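Local atomic coordinates of Vlm2 (Streptomyces tsusimaensis, PDB entry 6ECB), a protein that carries, as part of a valinomycin-making nonribosomal peptide synthetase, a C-terminal thioesterase domain that probably releases the depsipeptide product from its carrier. Residues 54-66 against 282-295. Residues are numbered along the deposited sequence; the frame is centred on the assembly and turned at random.
Sequences YIELARHLKGFGE and VSEVAQLLDRHCGL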
loop_
_atom_site.group_PDB
_atom_site.type_symbol
_atom_site.label_atom_id
_atom_site.label_comp_id
_atom_site.label_asym_id
_atom_site.label_seq_id
_atom_site.Cartn_x
_atom_site.Cartn_y
_atom_site.Cartn_z
ATOM N N TYR A 54 3.319 5.241 -1.564
ATOM C CA TYR A 54 2.241 6.181 -1.260
ATOM C C TYR A 54 2.699 7.631 -1.184
ATOM O O TYR A 54 1.862 8.521 -0.964
ATOM C CB TYR A 54 1.591 5.820 0.065
ATOM C CG TYR A 54 1.002 4.436 0.120
ATOM C CD1 TYR A 54 -0.117 4.094 -0.631
ATOM C CD2 TYR A 54 1.541 3.482 0.959
ATOM C CE1 TYR A 54 -0.684 2.834 -0.549
ATOM C CE2 TYR A 54 0.982 2.202 1.039
ATOM C CZ TYR A 54 -0.117 1.893 0.272
ATOM O OH TYR A 54 -0.712 0.639 0.345
ATOM N N ILE A 55 4.000 7.902 -1.337
ATOM C CA ILE A 55 4.495 9.252 -1.099
ATOM C C ILE A 55 3.898 10.224 -2.099
ATOM O O ILE A 55 3.488 11.332 -1.736
ATOM C CB ILE A 55 6.033 9.281 -1.121
ATOM C CG1 ILE A 55 6.560 8.613 0.154
ATOM C CG2 ILE A 55 6.548 10.711 -1.238
ATOM C CD1 ILE A 55 8.041 8.263 0.059
ATOM N N GLU A 56 3.855 9.844 -3.375
ATOM C CA GLU A 56 3.335 10.772 -4.373
ATOM C C GLU A 56 1.856 11.052 -4.139
ATOM O O GLU A 56 1.421 12.211 -4.228
ATOM C CB GLU A 56 3.555 10.231 -5.783
ATOM C CG GLU A 56 4.960 10.375 -6.304
ATOM C CD GLU A 56 5.517 11.820 -6.196
ATOM O OE1 GLU A 56 4.859 12.782 -6.663
ATOM O OE2 GLU A 56 6.617 11.976 -5.613
ATOM N N LEU A 57 1.078 10.021 -3.802
ATOM C CA LEU A 57 -0.328 10.220 -3.495
ATOM C C LEU A 57 -0.474 11.171 -2.324
ATOM O O LEU A 57 -1.239 12.143 -2.378
ATOM C CB LEU A 57 -0.998 8.874 -3.190
ATOM C CG LEU A 57 -2.458 8.957 -2.766
ATOM C CD1 LEU A 57 -3.348 9.583 -3.826
ATOM C CD2 LEU A 57 -2.979 7.567 -2.380
ATOM N N ALA A 58 0.288 10.926 -1.269
ATOM C CA ALA A 58 0.198 11.766 -0.080
ATOM C C ALA A 58 0.528 13.213 -0.399
ATOM O O ALA A 58 -0.097 14.127 0.155
ATOM C CB ALA A 58 1.132 11.241 1.005
ATOM N N ARG A 59 1.488 13.453 -1.314
ATOM C CA ARG A 59 1.853 14.818 -1.647
ATOM C C ARG A 59 0.771 15.526 -2.448
ATOM O O ARG A 59 0.752 16.759 -2.466
ATOM C CB ARG A 59 3.166 14.858 -2.441
ATOM C CG ARG A 59 4.398 14.552 -1.606
ATOM C CD ARG A 59 5.598 15.299 -2.194
ATOM N NE ARG A 59 5.755 14.944 -3.596
ATOM C CZ ARG A 59 6.446 15.641 -4.489
ATOM N NH1 ARG A 59 6.511 15.201 -5.736
ATOM N NH2 ARG A 59 7.075 16.761 -4.152
ATOM N N HIS A 60 -0.087 14.782 -3.140
ATOM C CA HIS A 60 -1.107 15.393 -3.979
ATOM C C HIS A 60 -2.436 15.607 -3.259
ATOM O O HIS A 60 -3.238 16.452 -3.700
ATOM C CB HIS A 60 -1.348 14.526 -5.219
ATOM C CG HIS A 60 -0.295 14.688 -6.280
ATOM N ND1 HIS A 60 0.911 14.028 -6.237
ATOM C CD2 HIS A 60 -0.280 15.423 -7.413
ATOM C CE1 HIS A 60 1.630 14.351 -7.299
ATOM N NE2 HIS A 60 0.929 15.195 -8.030
ATOM N N LEU A 61 -2.676 14.895 -2.167
ATOM C CA LEU A 61 -3.924 15.055 -1.431
ATOM C C LEU A 61 -4.009 16.428 -0.800
ATOM O O LEU A 61 -3.047 16.925 -0.206
ATOM C CB LEU A 61 -4.025 13.984 -0.342
ATOM C CG LEU A 61 -4.188 12.572 -0.862
ATOM C CD1 LEU A 61 -3.948 11.558 0.288
ATOM C CD2 LEU A 61 -5.551 12.332 -1.491
ATOM N N LYS A 62 -5.175 17.042 -0.934
ATOM C CA LYS A 62 -5.431 18.348 -0.358
ATOM C C LYS A 62 -6.505 18.335 0.712
ATOM O O LYS A 62 -6.633 19.323 1.445
ATOM C CB LYS A 62 -5.839 19.332 -1.461
ATOM C CG LYS A 62 -4.722 19.550 -2.473
ATOM C CD LYS A 62 -5.000 20.711 -3.433
ATOM C CE LYS A 62 -4.761 20.317 -4.890
ATOM N NZ LYS A 62 -5.784 19.336 -5.394
ATOM N N GLY A 63 -7.277 17.267 0.816
ATOM C CA GLY A 63 -8.436 17.259 1.687
ATOM C C GLY A 63 -8.242 16.485 2.972
ATOM O O GLY A 63 -9.223 16.173 3.662
ATOM N N PHE A 64 -6.991 16.170 3.314
ATOM C CA PHE A 64 -6.706 15.325 4.461
ATOM C C PHE A 64 -5.734 16.025 5.392
ATOM O O PHE A 64 -4.963 16.904 4.985
ATOM C CB PHE A 64 -6.155 13.964 4.013
ATOM C CG PHE A 64 -7.156 13.151 3.271
ATOM C CD1 PHE A 64 -7.387 13.364 1.921
ATOM C CD2 PHE A 64 -7.903 12.202 3.926
ATOM C CE1 PHE A 64 -8.347 12.625 1.237
ATOM C CE2 PHE A 64 -8.854 11.459 3.256
ATOM C CZ PHE A 64 -9.077 11.654 1.915
ATOM N N GLY A 65 -5.798 15.645 6.659
ATOM C CA GLY A 65 -4.917 16.203 7.653
ATOM C C GLY A 65 -3.624 15.413 7.729
ATOM O O GLY A 65 -2.664 15.681 6.996
ATOM N N GLU A 66 -3.581 14.438 8.622
ATOM C CA GLU A 66 -2.375 13.651 8.846
ATOM C C GLU A 66 -2.438 12.388 8.008
ATOM O O GLU A 66 -3.371 11.591 8.159
ATOM C CB GLU A 66 -2.260 13.277 10.316
ATOM C CG GLU A 66 -2.137 14.475 11.234
ATOM C CD GLU A 66 -1.870 14.067 12.666
ATOM O OE1 GLU A 66 -1.892 12.850 12.963
ATOM O OE2 GLU A 66 -1.638 14.965 13.490
ATOM N N VAL A 282 -1.806 9.981 -10.586
ATOM C CA VAL A 282 -1.991 10.046 -9.134
ATOM C C VAL A 282 -2.637 11.368 -8.739
ATOM O O VAL A 282 -3.341 11.440 -7.721
ATOM C CB VAL A 282 -0.660 9.801 -8.392
ATOM C CG1 VAL A 282 0.323 10.954 -8.578
ATOM C CG2 VAL A 282 -0.916 9.505 -6.891
ATOM N N SER A 283 -2.422 12.437 -9.517
ATOM C CA SER A 283 -3.080 13.692 -9.173
ATOM C C SER A 283 -4.595 13.572 -9.279
ATOM O O SER A 283 -5.330 14.183 -8.493
ATOM C CB SER A 283 -2.583 14.846 -10.059
ATOM O OG SER A 283 -2.912 14.648 -11.422
ATOM N N GLU A 284 -5.089 12.817 -10.268
ATOM C CA GLU A 284 -6.528 12.642 -10.404
ATOM C C GLU A 284 -7.060 11.662 -9.366
ATOM O O GLU A 284 -8.176 11.839 -8.853
ATOM C CB GLU A 284 -6.875 12.163 -11.813
ATOM C CG GLU A 284 -8.353 12.312 -12.137
ATOM C CD GLU A 284 -8.647 12.157 -13.621
ATOM O OE1 GLU A 284 -7.719 12.355 -14.442
ATOM O OE2 GLU A 284 -9.805 11.834 -13.961
ATOM N N VAL A 285 -6.282 10.625 -9.049
ATOM C CA VAL A 285 -6.635 9.732 -7.951
ATOM C C VAL A 285 -6.790 10.527 -6.664
ATOM O O VAL A 285 -7.770 10.370 -5.928
ATOM C CB VAL A 285 -5.572 8.637 -7.787
ATOM C CG1 VAL A 285 -5.861 7.781 -6.569
ATOM C CG2 VAL A 285 -5.487 7.787 -9.050
ATOM N N ALA A 286 -5.825 11.408 -6.384
ATOM C CA ALA A 286 -5.880 12.243 -5.187
ATOM C C ALA A 286 -7.116 13.135 -5.182
ATOM O O ALA A 286 -7.778 13.282 -4.148
ATOM C CB ALA A 286 -4.604 13.110 -5.087
ATOM N N GLN A 287 -7.432 13.762 -6.324
ATOM C CA GLN A 287 -8.608 14.621 -6.414
ATOM C C GLN A 287 -9.873 13.846 -6.075
ATOM O O GLN A 287 -10.773 14.370 -5.407
ATOM C CB GLN A 287 -8.692 15.223 -7.820
ATOM C CG GLN A 287 -9.919 16.041 -8.109
ATOM C CD GLN A 287 -9.801 16.786 -9.443
ATOM O OE1 GLN A 287 -8.799 17.469 -9.703
ATOM N NE2 GLN A 287 -10.817 16.643 -10.295
ATOM N N LEU A 288 -9.955 12.591 -6.528
ATOM C CA LEU A 288 -11.134 11.772 -6.269
ATOM C C LEU A 288 -11.193 11.299 -4.819
ATOM O O LEU A 288 -12.287 11.234 -4.231
ATOM C CB LEU A 288 -11.153 10.593 -7.247
ATOM C CG LEU A 288 -11.528 11.029 -8.665
ATOM C CD1 LEU A 288 -11.161 9.987 -9.707
ATOM C CD2 LEU A 288 -13.000 11.337 -8.739
ATOM N N LEU A 289 -10.051 10.942 -4.221
ATOM C CA LEU A 289 -10.049 10.647 -2.785
ATOM C C LEU A 289 -10.471 11.870 -1.990
ATOM O O LEU A 289 -11.245 11.768 -1.027
ATOM C CB LEU A 289 -8.666 10.203 -2.298
ATOM C CG LEU A 289 -8.393 8.733 -2.091
ATOM C CD1 LEU A 289 -8.449 8.037 -3.433
ATOM C CD2 LEU A 289 -7.019 8.543 -1.437
ATOM N N ASP A 290 -9.963 13.040 -2.374
ATOM C CA ASP A 290 -10.371 14.268 -1.706
ATOM C C ASP A 290 -11.877 14.451 -1.801
ATOM O O ASP A 290 -12.545 14.773 -0.809
ATOM C CB ASP A 290 -9.686 15.484 -2.325
ATOM C CG ASP A 290 -8.246 15.669 -1.890
ATOM O OD1 ASP A 290 -7.807 15.096 -0.881
ATOM O OD2 ASP A 290 -7.543 16.457 -2.587
ATOM N N ARG A 291 -12.428 14.268 -3.002
ATOM C CA ARG A 291 -13.848 14.535 -3.220
ATOM C C ARG A 291 -14.724 13.558 -2.453
ATOM O O ARG A 291 -15.745 13.957 -1.873
ATOM C CB ARG A 291 -14.170 14.448 -4.712
ATOM C CG ARG A 291 -15.653 14.639 -5.045
ATOM C CD ARG A 291 -15.908 14.462 -6.549
ATOM N NE ARG A 291 -14.878 15.124 -7.354
ATOM C CZ ARG A 291 -14.676 14.902 -8.650
ATOM N NH1 ARG A 291 -15.438 14.033 -9.309
ATOM N NH2 ARG A 291 -13.706 15.545 -9.288
ATOM N N HIS A 292 -14.370 12.272 -2.480
ATOM C CA HIS A 292 -15.219 11.238 -1.915
ATOM C C HIS A 292 -14.984 10.997 -0.436
ATOM O O HIS A 292 -15.928 10.600 0.263
ATOM C CB HIS A 292 -15.034 9.931 -2.680
ATOM C CG HIS A 292 -15.651 9.956 -4.033
ATOM N ND1 HIS A 292 -16.977 9.643 -4.250
ATOM C CD2 HIS A 292 -15.133 10.269 -5.241
ATOM C CE1 HIS A 292 -17.245 9.761 -5.537
ATOM N NE2 HIS A 292 -16.146 10.140 -6.162
ATOM N N CYS A 293 -13.770 11.233 0.060
ATOM C CA CYS A 293 -13.402 10.869 1.421
ATOM C C CYS A 293 -12.836 12.001 2.251
ATOM O O CYS A 293 -12.817 11.880 3.479
ATOM C CB CYS A 293 -12.380 9.729 1.411
ATOM S SG CYS A 293 -13.058 8.200 0.707
ATOM N N GLY A 294 -12.344 13.075 1.641
ATOM C CA GLY A 294 -11.685 14.134 2.369
ATOM C C GLY A 294 -12.617 15.277 2.719
ATOM O O GLY A 294 -13.839 15.209 2.568
ATOM N N LEU A 295 -12.015 16.336 3.190
ATOM C CA LEU A 295 -12.749 17.529 3.566
ATOM C C LEU A 295 -13.061 18.327 2.306
ATOM O O LEU A 295 -12.155 18.580 1.504
ATOM C CB LEU A 295 -11.902 18.351 4.526
ATOM C CG LEU A 295 -12.481 19.538 5.276
ATOM C CD1 LEU A 295 -13.561 19.082 6.217
ATOM C CD2 LEU A 295 -11.349 20.193 6.032
HETATM O O HOH W 1 -5.848 16.467 -4.707
#
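Two helices of the thioesterase domain, 55-60 and 282-293, pack on the same side of the central sheet, and the loop that leaves the first is pinned to the second. The helix axes cross at -55° and come within 8.7 Å. Leu57 is the knob. It sits among Val282, Val285, Ala286 and Leu289: CD1 reaches Val285 CG1 and Ala286 CB, CD2 meets Leu289 CD2, and the side chain also touches Phe43 of strand 40-44. Val282 CG2, anti to the backbone N, presses on Leu57 CA at 3.5 Å, while CG1 lies over one face of the His60 ring. The CB of His60 meets the CB of Ala286 at 3.6 Å. His60 CD2 meets Ser283 CB, also at 3.6 Å. A nearly straight bond from ND1 to Glu56 O, in the ring plane, fixes the turn of this imidazole. Cut back to alanine, this position would probably leave Val282 CG1 and Ser283 CB without the ring they pack on and Glu56 O without its side-chain donor.

Beyond helix 55-60, the loop is gripped by both oxygens of Asp290. Asp290 OD2 accepts from Lys62 N at 2.9 Å on its syn lone pair, and OD1 takes a weak bond from Gly63 N. OD2 also accepts a water that bonds His60 O and Lys62 NZ. Phe64 CE1, at the ring edge, lies 3.3 Å from Asp290 OD1, and Gly294 CA stands over one ring face. Leu295 N closes the end with a straight bond of 2.8 Å to Gly63 O. The pairing joins an early and the last helix of an alpha/beta-hydrolase fold, flanking its mostly parallel sheet.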